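Local coordinates for protein glucoamylase (Thermoanaerobacterium thermosaccharolyticum, PDB 1LF6) that hydrolyses terminal alpha-1,4-linked glucose residues one after another from the non-reducing ends of starch-like chains, releasing beta-D-glucose, at residues 450-453 against 454-458. Numbering follows the deposited sequence.
Sequences AEVA and GLTCA
The peptide carbonyl of V452 is the flat group on which this helical turn centres: T456 OG1 and T456 N approach its oxygen from opposite faces of the carbonyl plane. The hydroxyl donates to V452 O over 2.9 Å, tilted 34° out of that plane, and the amide T456 N donates to V452 O over 3.0 Å. OG1 gets there because it lies beside its own backbone N and anti to the carbonyl carbon (chi1 -65°), folded back over the preceding turn. A weak hydrogen bond also links OG1 with the hydroxyl of Y682 in helix 676-682. The carbonyl of E451 takes L455 N at 3.0 Å, while L455 CG, placed beside its backbone N, packs against E451 O at 3.3 Å. One residue beyond V452, C457 N donates to A453 O over 2.9 Å, and C457 SG comes within 3.2 Å of A453 O. G454 N donates to A450 O at 2.8 Å. The four backbone bonds are the regular i to i+4 pattern of helix 445-464, in the (alpha/alpha) barrel of this family 15 glycoside hydrolase. Neighbouring helices cover it: I403 and Y406 of 395-407 meet A453 and C457, and W481 of 468-489 touches both E451 and L455. Within the barrel, the side chain of E451 lies about 9 Å from that of E435, the probable proton acceptor, which places this turn near the active site. By accepting twice, V452 O gives the hydroxyl of the buried T456 a partner inside its own helix, tying it to the preceding turn where that helix meets helix 676-682.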
loop_
_atom_site.group_PDB
_atom_site.type_symbol
_atom_site.label_atom_id
_atom_site.label_comp_id
_atom_site.label_asym_id
_atom_site.label_seq_id
_atom_site.Cartn_x
_atom_site.Cartn_y
_atom_site.Cartn_z
ATOM N N ALA A 450 -1.008 -18.771 -15.269
ATOM C CA ALA A 450 -2.241 -18.404 -14.582
ATOM C C ALA A 450 -3.457 -18.914 -15.346
ATOM O O ALA A 450 -4.424 -19.369 -14.735
ATOM C CB ALA A 450 -2.325 -16.886 -14.428
ATOM N N GLU A 451 -3.406 -18.831 -16.678
ATOM C CA GLU A 451 -4.509 -19.285 -17.521
ATOM C C GLU A 451 -4.713 -20.794 -17.445
ATOM O O GLU A 451 -5.852 -21.268 -17.433
ATOM C CB GLU A 451 -4.286 -18.872 -18.985
ATOM C CG GLU A 451 -4.334 -17.360 -19.221
ATOM C CD GLU A 451 -4.118 -16.985 -20.671
ATOM O OE1 GLU A 451 -5.114 -16.868 -21.416
ATOM O OE2 GLU A 451 -2.947 -16.817 -21.075
ATOM N N VAL A 452 -3.616 -21.545 -17.420
ATOM C CA VAL A 452 -3.686 -23.006 -17.332
ATOM C C VAL A 452 -4.246 -23.416 -15.964
ATOM O O VAL A 452 -5.128 -24.266 -15.875
ATOM C CB VAL A 452 -2.288 -23.660 -17.519
ATOM C CG1 VAL A 452 -2.352 -25.145 -17.155
ATOM C CG2 VAL A 452 -1.830 -23.500 -18.965
ATOM N N ALA A 453 -3.716 -22.809 -14.904
ATOM C CA ALA A 453 -4.175 -23.096 -13.549
ATOM C C ALA A 453 -5.653 -22.725 -13.397
ATOM O O ALA A 453 -6.449 -23.488 -12.846
ATOM C CB ALA A 453 -3.341 -22.322 -12.546
ATOM N N GLY A 454 -6.012 -21.547 -13.893
ATOM C CA GLY A 454 -7.385 -21.090 -13.803
ATOM C C GLY A 454 -8.407 -21.963 -14.515
ATOM O O GLY A 454 -9.499 -22.200 -13.985
ATOM N N LEU A 455 -8.071 -22.427 -15.718
ATOM C CA LEU A 455 -8.988 -23.273 -16.470
ATOM C C LEU A 455 -9.074 -24.666 -15.842
ATOM O O LEU A 455 -10.118 -25.314 -15.904
ATOM C CB LEU A 455 -8.564 -23.369 -17.943
ATOM C CG LEU A 455 -8.716 -22.097 -18.795
ATOM C CD1 LEU A 455 -8.267 -22.385 -20.220
ATOM C CD2 LEU A 455 -10.165 -21.626 -18.794
ATOM N N THR A 456 -7.978 -25.124 -15.243
ATOM C CA THR A 456 -7.967 -26.424 -14.586
ATOM C C THR A 456 -8.878 -26.340 -13.349
ATOM O O THR A 456 -9.682 -27.242 -13.094
ATOM C CB THR A 456 -6.519 -26.837 -14.175
ATOM O OG1 THR A 456 -5.717 -27.035 -15.351
ATOM C CG2 THR A 456 -6.536 -28.129 -13.366
ATOM N N CYS A 457 -8.763 -25.252 -12.585
ATOM C CA CYS A 457 -9.600 -25.072 -11.401
ATOM C C CYS A 457 -11.057 -24.880 -11.828
ATOM O O CYS A 457 -11.978 -25.313 -11.134
ATOM C CB CYS A 457 -9.138 -23.861 -10.580
ATOM S SG CYS A 457 -7.482 -24.017 -9.860
ATOM N N ALA A 458 -11.259 -24.239 -12.977
ATOM C CA ALA A 458 -12.606 -24.005 -13.486
ATOM C C ALA A 458 -13.255 -25.330 -13.854
ATOM O O ALA A 458 -14.451 -25.525 -13.648
ATOM C CB ALA A 458 -12.566 -23.086 -14.701
#